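Local coordinates for flagellar assembly protein FliH (Salmonella typhimurium, PDB 5B0O), which is needed for the assembly and regrowth of bacterial flagella, working in the cytoplasm as part of the flagellar protein export system, at residues 72-82 with 93-104. Sequence-based numbering, arbitrary orientation.
Sequences KPQLRVHPDDL and LSLHGWRLRGDP
Gln-74 OE1 is gripped side-on by Arg-76, whose NE and NH2 both donate to it, NH2 at 2.6 Å. Arg-101 crosses close by from the adjacent strand, its guanidinium plane 84° from the amide, with NH1 near OE1 but too poorly angled to count as a hydrogen bond. These residues sit on the two parallel strands of a beta-alpha-beta unit in the C-terminal part of FliH, joined by helix 79-96. Arg-76 and Arg-101 run side by side, pointing the same way, and their guanidinium planes are nearly parallel, 18° apart. Arg-76 NE is 3.4 Å from Arg-101 NH1, a like-charge approach probably eased by Gln-74 OE1 and by Asp-103. That aspartate forms a long salt bridge through OD1 to Arg-101 NH2, and its OD2 bonds to Thr-105 OG1.

Beneath these side chains the backbones alternate as parallel strands do: Leu-75 N donates to Arg-99 O at 2.8 Å, then Leu-75 O accepts from Arg-101 N. Asp-103 N closes the far end on Val-77 O, also at 2.8 Å. Strand 112-114 pairs with the other edge of strand 74-77.

The opposite face is apolar, carrying Leu-75, Val-77 and Leu-100. Leu-75 swings CG to the side opposite its own N (chi1 166°), bringing CD2 to 4.0 Å from Leu-93 CD1; Ile-59 of helix 53-63 also packs on it. At the helix C-terminus, Gly-97 completes a Schellman motif just before Trp-98. Over the five-membered ring of that indole lies Pro-73, in a CH-pi contact that puts CB 3.7 Å from the ring centroid of Trp-98.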
ATOM      1  N   LYS E  72     -28.477  -9.762  30.131  1.00 37.85           N
ATOM      2  CA  LYS E  72     -28.663 -11.149  30.543  1.00 39.22           C
ATOM      3  C   LYS E  72     -27.452 -11.959  30.119  1.00 41.55           C
ATOM      4  O   LYS E  72     -27.565 -12.928  29.369  1.00 44.10           O
ATOM      5  CB  LYS E  72     -29.930 -11.754  29.932  1.00 37.87           C
ATOM      6  CG  LYS E  72     -31.231 -11.085  30.345  1.00 41.78           C
ATOM      7  CD  LYS E  72     -32.441 -11.841  29.810  1.00 44.77           C
ATOM      8  CE  LYS E  72     -32.401 -11.959  28.292  1.00 55.37           C
ATOM      9  NZ  LYS E  72     -32.524 -10.646  27.593  1.00 51.65           N
ATOM     10  N   PRO E  73     -26.278 -11.564  30.627  1.00 39.85           N
ATOM     11  CA  PRO E  73     -24.996 -12.156  30.243  1.00 38.52           C
ATOM     12  C   PRO E  73     -24.973 -13.649  30.508  1.00 44.17           C
ATOM     13  O   PRO E  73     -25.496 -14.088  31.533  1.00 48.52           O
ATOM     14  CB  PRO E  73     -23.998 -11.454  31.170  1.00 38.43           C
ATOM     15  CG  PRO E  73     -24.673 -10.187  31.561  1.00 39.39           C
ATOM     16  CD  PRO E  73     -26.115 -10.548  31.678  1.00 38.49           C
ATOM     17  N   GLN E  74     -24.386 -14.412  29.589  1.00 41.49           N
ATOM     18  CA  GLN E  74     -24.198 -15.844  29.785  1.00 37.82           C
ATOM     19  C   GLN E  74     -22.792 -16.265  29.359  1.00 39.52           C
ATOM     20  O   GLN E  74     -22.360 -15.974  28.247  1.00 38.30           O
ATOM     21  CB  GLN E  74     -25.263 -16.650  29.037  1.00 41.62           C
ATOM     22  CG  GLN E  74     -24.927 -16.963  27.581  1.00 57.76           C
ATOM     23  CD  GLN E  74     -26.068 -17.663  26.853  1.00 72.99           C
ATOM     24  OE1 GLN E  74     -26.055 -17.794  25.625  1.00 75.13           O
ATOM     25  NE2 GLN E  74     -27.061 -18.120  27.612  1.00 71.17           N
ATOM     26  N   LEU E  75     -22.069 -16.912  30.270  1.00 41.13           N
ATOM     27  CA  LEU E  75     -20.747 -17.461  29.977  1.00 38.12           C
ATOM     28  C   LEU E  75     -20.899 -18.880  29.461  1.00 41.36           C
ATOM     29  O   LEU E  75     -21.689 -19.660  29.994  1.00 44.24           O
ATOM     30  CB  LEU E  75     -19.864 -17.451  31.226  1.00 33.19           C
ATOM     31  CG  LEU E  75     -18.567 -18.260  31.222  1.00 28.53           C
ATOM     32  CD1 LEU E  75     -17.605 -17.729  30.193  1.00 33.97           C
ATOM     33  CD2 LEU E  75     -17.917 -18.240  32.595  1.00 33.76           C
ATOM     34  N   ARG E  76     -20.154 -19.206  28.411  1.00 42.59           N
ATOM     35  CA  ARG E  76     -20.218 -20.527  27.804  1.00 44.71           C
ATOM     36  C   ARG E  76     -18.831 -21.127  27.751  1.00 45.53           C
ATOM     37  O   ARG E  76     -17.871 -20.461  27.355  1.00 42.61           O
ATOM     38  CB  ARG E  76     -20.758 -20.450  26.376  1.00 49.38           C
ATOM     39  CG  ARG E  76     -22.102 -19.785  26.235  1.00 53.09           C
ATOM     40  CD  ARG E  76     -22.427 -19.570  24.772  1.00 59.08           C
ATOM     41  NE  ARG E  76     -23.541 -18.646  24.595  1.00 74.10           N
ATOM     42  CZ  ARG E  76     -23.911 -18.146  23.422  1.00 83.45           C
ATOM     43  NH1 ARG E  76     -23.249 -18.485  22.323  1.00 88.93           N
ATOM     44  NH2 ARG E  76     -24.938 -17.307  23.346  1.00 66.40           N
ATOM     45  N   VAL E  77     -18.731 -22.390  28.147  1.00 41.71           N
ATOM     46  CA  VAL E  77     -17.495 -23.135  28.022  1.00 38.01           C
ATOM     47  C   VAL E  77     -17.827 -24.541  27.548  1.00 51.24           C
ATOM     48  O   VAL E  77     -18.986 -24.954  27.581  1.00 51.07           O
ATOM     49  CB  VAL E  77     -16.739 -23.196  29.348  1.00 37.13           C
ATOM     50  CG1 VAL E  77     -15.361 -23.779  29.130  1.00 54.80           C
ATOM     51  CG2 VAL E  77     -16.615 -21.812  29.942  1.00 34.64           C
ATOM     52  N   HIS E  78     -16.817 -25.267  27.085  1.00 53.73           N
ATOM     53  CA  HIS E  78     -17.005 -26.654  26.684  1.00 53.29           C
ATOM     54  C   HIS E  78     -17.482 -27.455  27.886  1.00 54.89           C
ATOM     55  O   HIS E  78     -16.948 -27.303  28.988  1.00 50.34           O
ATOM     56  CB  HIS E  78     -15.695 -27.242  26.167  1.00 53.83           C
ATOM     57  CG  HIS E  78     -15.858 -28.539  25.434  1.00 61.39           C
ATOM     58  ND1 HIS E  78     -14.890 -29.516  25.432  1.00 64.77           N
ATOM     59  CD2 HIS E  78     -16.873 -29.008  24.669  1.00 62.66           C
ATOM     60  CE1 HIS E  78     -15.303 -30.541  24.703  1.00 63.94           C
ATOM     61  NE2 HIS E  78     -16.499 -30.256  24.228  1.00 62.12           N
ATOM     62  N   PRO E  79     -18.480 -28.325  27.676  1.00 59.34           N
ATOM     63  CA  PRO E  79     -19.024 -29.122  28.779  1.00 57.58           C
ATOM     64  C   PRO E  79     -17.935 -29.760  29.636  1.00 49.30           C
ATOM     65  O   PRO E  79     -18.160 -29.980  30.827  1.00 53.56           O
ATOM     66  CB  PRO E  79     -19.829 -30.195  28.045  1.00 53.08           C
ATOM     67  CG  PRO E  79     -20.365 -29.466  26.837  1.00 51.29           C
ATOM     68  CD  PRO E  79     -19.301 -28.439  26.455  1.00 51.98           C
ATOM     69  N   ASP E  80     -16.778 -30.030  29.041  1.00 47.26           N
ATOM     70  CA  ASP E  80     -15.650 -30.616  29.763  1.00 53.02           C
ATOM     71  C   ASP E  80     -14.958 -29.682  30.762  1.00 57.58           C
ATOM     72  O   ASP E  80     -14.433 -30.141  31.781  1.00 58.76           O
ATOM     73  CB  ASP E  80     -14.627 -31.168  28.781  1.00 57.00           C
ATOM     74  CG  ASP E  80     -15.115 -32.406  28.078  1.00 57.40           C
ATOM     75  OD1 ASP E  80     -16.298 -32.765  28.255  1.00 53.10           O
ATOM     76  OD2 ASP E  80     -14.314 -33.015  27.340  1.00 66.25           O
ATOM     77  N   ASP E  81     -14.931 -28.386  30.460  1.00 54.70           N
ATOM     78  CA  ASP E  81     -14.444 -27.394  31.419  1.00 54.88           C
ATOM     79  C   ASP E  81     -15.579 -26.970  32.345  1.00 50.61           C
ATOM     80  O   ASP E  81     -15.343 -26.378  33.395  1.00 46.13           O
ATOM     81  CB  ASP E  81     -13.918 -26.145  30.707  1.00 56.35           C
ATOM     82  CG  ASP E  81     -12.625 -26.382  29.953  1.00 61.78           C
ATOM     83  OD1 ASP E  81     -11.695 -27.006  30.509  1.00 65.03           O
ATOM     84  OD2 ASP E  81     -12.543 -25.920  28.795  1.00 60.28           O
ATOM     85  N   LEU E  82     -16.810 -27.290  31.955  1.00 49.93           N
ATOM     86  CA  LEU E  82     -18.003 -26.735  32.604  1.00 52.94           C
ATOM     87  C   LEU E  82     -18.131 -27.023  34.096  1.00 54.68           C
ATOM     88  O   LEU E  82     -18.233 -26.101  34.900  1.00 56.83           O
ATOM     89  CB  LEU E  82     -19.276 -27.193  31.886  1.00 49.24           C
ATOM     90  CG  LEU E  82     -20.596 -26.668  32.450  1.00 40.91           C
ATOM     91  CD1 LEU E  82     -21.639 -26.552  31.366  1.00 50.12           C
ATOM     92  CD2 LEU E  82     -21.101 -27.555  33.561  1.00 54.05           C
ATOM     93  N   LEU E  93     -20.004 -16.125  39.603  1.00 42.30           N
ATOM     94  CA  LEU E  93     -20.874 -15.848  38.462  1.00 43.69           C
ATOM     95  C   LEU E  93     -22.219 -15.301  38.910  1.00 37.43           C
ATOM     96  O   LEU E  93     -22.645 -14.240  38.460  1.00 41.34           O
ATOM     97  CB  LEU E  93     -21.082 -17.102  37.616  1.00 41.54           C
ATOM     98  CG  LEU E  93     -19.856 -17.501  36.807  1.00 39.13           C
ATOM     99  CD1 LEU E  93     -20.170 -18.683  35.911  1.00 44.56           C
ATOM    100  CD2 LEU E  93     -19.412 -16.313  35.990  1.00 36.36           C
ATOM    101  N   SER E  94     -22.871 -16.030  39.809  1.00 36.34           N
ATOM    102  CA  SER E  94     -24.183 -15.662  40.314  1.00 36.49           C
ATOM    103  C   SER E  94     -24.171 -14.278  40.960  1.00 41.19           C
ATOM    104  O   SER E  94     -25.107 -13.494  40.788  1.00 39.71           O
ATOM    105  CB  SER E  94     -24.663 -16.719  41.302  1.00 32.72           C
ATOM    106  OG  SER E  94     -24.481 -18.012  40.762  1.00 39.55           O
ATOM    107  N   LEU E  95     -23.106 -13.985  41.699  1.00 35.34           N
ATOM    108  CA  LEU E  95     -22.920 -12.656  42.269  1.00 36.82           C
ATOM    109  C   LEU E  95     -22.906 -11.557  41.205  1.00 38.48           C
ATOM    110  O   LEU E  95     -23.378 -10.450  41.448  1.00 39.95           O
ATOM    111  CB  LEU E  95     -21.625 -12.592  43.070  1.00 35.82           C
ATOM    112  CG  LEU E  95     -21.756 -12.864  44.561  1.00 37.06           C
ATOM    113  CD1 LEU E  95     -20.515 -12.378  45.279  1.00 40.66           C
ATOM    114  CD2 LEU E  95     -22.990 -12.176  45.106  1.00 32.25           C
ATOM    115  N   HIS E  96     -22.349 -11.863  40.036  1.00 37.81           N
ATOM    116  CA  HIS E  96     -22.290 -10.902  38.940  1.00 37.31           C
ATOM    117  C   HIS E  96     -23.565 -10.951  38.116  1.00 34.04           C
ATOM    118  O   HIS E  96     -23.775 -10.120  37.232  1.00 30.05           O
ATOM    119  CB  HIS E  96     -21.097 -11.185  38.033  1.00 34.37           C
ATOM    120  CG  HIS E  96     -19.774 -10.800  38.620  1.00 35.64           C
ATOM    121  ND1 HIS E  96     -19.161 -11.539  39.618  1.00 33.33           N
ATOM    122  CD2 HIS E  96     -18.938  -9.784  38.339  1.00 39.27           C
ATOM    123  CE1 HIS E  96     -18.014 -10.973  39.928  1.00 39.22           C
ATOM    124  NE2 HIS E  96     -17.845  -9.905  39.171  1.00 38.13           N
ATOM    125  N   GLY E  97     -24.407 -11.936  38.405  1.00 32.47           N
ATOM    126  CA  GLY E  97     -25.652 -12.106  37.684  1.00 40.41           C
ATOM    127  C   GLY E  97     -25.524 -12.851  36.370  1.00 35.97           C
ATOM    128  O   GLY E  97     -26.489 -12.925  35.613  1.00 40.06           O
ATOM    129  N   TRP E  98     -24.341 -13.393  36.090  1.00 30.07           N
ATOM    130  CA  TRP E  98     -24.136 -14.178  34.874  1.00 35.63           C
ATOM    131  C   TRP E  98     -24.714 -15.570  35.048  1.00 36.16           C
ATOM    132  O   TRP E  98     -24.842 -16.050  36.171  1.00 38.57           O
ATOM    133  CB  TRP E  98     -22.650 -14.312  34.534  1.00 36.30           C
ATOM    134  CG  TRP E  98     -21.982 -13.046  34.117  1.00 31.94           C
ATOM    135  CD1 TRP E  98     -22.505 -11.798  34.164  1.00 32.28           C
ATOM    136  CD2 TRP E  98     -20.654 -12.908  33.593  1.00 31.09           C
ATOM    137  NE1 TRP E  98     -21.590 -10.885  33.709  1.00 33.06           N
ATOM    138  CE2 TRP E  98     -20.442 -11.544  33.352  1.00 33.66           C
ATOM    139  CE3 TRP E  98     -19.625 -13.809  33.307  1.00 36.49           C
ATOM    140  CZ2 TRP E  98     -19.242 -11.053  32.830  1.00 32.40           C
ATOM    141  CZ3 TRP E  98     -18.437 -13.322  32.793  1.00 34.96           C
ATOM    142  CH2 TRP E  98     -18.256 -11.958  32.557  1.00 28.11           C
ATOM    143  N   ARG E  99     -25.055 -16.217  33.937  1.00 33.51           N
ATOM    144  CA  ARG E  99     -25.435 -17.625  33.980  1.00 44.90           C
ATOM    145  C   ARG E  99     -24.503 -18.442  33.101  1.00 45.19           C
ATOM    146  O   ARG E  99     -23.807 -17.893  32.253  1.00 46.85           O
ATOM    147  CB  ARG E  99     -26.903 -17.836  33.599  1.00 45.47           C
ATOM    148  CG  ARG E  99     -27.249 -17.474  32.187  1.00 48.38           C
ATOM    149  CD  ARG E  99     -28.751 -17.302  32.045  1.00 60.90           C
ATOM    150  NE  ARG E  99     -29.104 -16.705  30.763  1.00 73.62           N
ATOM    151  CZ  ARG E  99     -29.978 -17.225  29.907  1.00 74.72           C
ATOM    152  NH1 ARG E  99     -30.609 -18.361  30.195  1.00 61.23           N
ATOM    153  NH2 ARG E  99     -30.221 -16.601  28.762  1.00 73.64           N
ATOM    154  N   LEU E 100     -24.465 -19.749  33.334  1.00 48.51           N
ATOM    155  CA  LEU E 100     -23.512 -20.612  32.648  1.00 39.13           C
ATOM    156  C   LEU E 100     -24.192 -21.731  31.870  1.00 44.47           C
ATOM    157  O   LEU E 100     -25.199 -22.300  32.300  1.00 44.32           O
ATOM    158  CB  LEU E 100     -22.508 -21.187  33.642  1.00 30.58           C
ATOM    159  CG  LEU E 100     -21.265 -21.817  33.029  1.00 40.27           C
ATOM    160  CD1 LEU E 100     -20.093 -21.767  33.994  1.00 47.62           C
ATOM    161  CD2 LEU E 100     -21.540 -23.242  32.593  1.00 52.12           C
ATOM    162  N   ARG E 101     -23.623 -22.026  30.708  1.00 44.20           N
ATOM    163  CA  ARG E 101     -24.105 -23.073  29.828  1.00 45.91           C
ATOM    164  C   ARG E 101     -22.900 -23.830  29.319  1.00 46.95           C
ATOM    165  O   ARG E 101     -21.788 -23.304  29.328  1.00 46.20           O
ATOM    166  CB  ARG E 101     -24.795 -22.465  28.615  1.00 45.89           C
ATOM    167  CG  ARG E 101     -26.205 -21.973  28.829  1.00 59.50           C
ATOM    168  CD  ARG E 101     -26.721 -21.433  27.508  1.00 70.84           C
ATOM    169  NE  ARG E 101     -25.891 -21.911  26.403  1.00 69.66           N
ATOM    170  CZ  ARG E 101     -25.816 -21.335  25.205  1.00 74.31           C
ATOM    171  NH1 ARG E 101     -26.523 -20.245  24.939  1.00 76.90           N
ATOM    172  NH2 ARG E 101     -25.027 -21.850  24.271  1.00 70.35           N
ATOM    173  N   GLY E 102     -23.101 -25.071  28.895  1.00 49.76           N
ATOM    174  CA  GLY E 102     -22.087 -25.721  28.093  1.00 50.13           C
ATOM    175  C   GLY E 102     -22.290 -25.355  26.636  1.00 51.74           C
ATOM    176  O   GLY E 102     -23.421 -25.321  26.151  1.00 49.63           O
ATOM    177  N   ASP E 103     -21.195 -25.082  25.937  1.00 53.24           N
ATOM    178  CA  ASP E 103     -21.221 -24.938  24.488  1.00 58.23           C
ATOM    179  C   ASP E 103     -20.284 -25.968  23.881  1.00 63.87           C
ATOM    180  O   ASP E 103     -19.072 -25.926  24.116  1.00 61.55           O
ATOM    181  CB  ASP E 103     -20.843 -23.525  24.046  1.00 58.77           C
ATOM    182  CG  ASP E 103     -21.247 -23.242  22.607  1.00 66.80           C
ATOM    183  OD1 ASP E 103     -22.399 -22.812  22.387  1.00 84.39           O
ATOM    184  OD2 ASP E 103     -20.422 -23.459  21.694  1.00 62.23           O
ATOM    185  N   PRO E 104     -20.841 -26.899  23.098  1.00 63.41           N
ATOM    186  CA  PRO E 104     -20.047 -28.008  22.565  1.00 56.13           C
ATOM    187  C   PRO E 104     -18.955 -27.547  21.605  1.00 60.85           C
ATOM    188  O   PRO E 104     -17.982 -28.273  21.399  1.00 62.08           O
ATOM    189  CB  PRO E 104     -21.087 -28.841  21.818  1.00 49.61           C
ATOM    190  CG  PRO E 104     -22.144 -27.867  21.440  1.00 58.53           C
ATOM    191  CD  PRO E 104     -22.217 -26.892  22.570  1.00 61.82           C
TER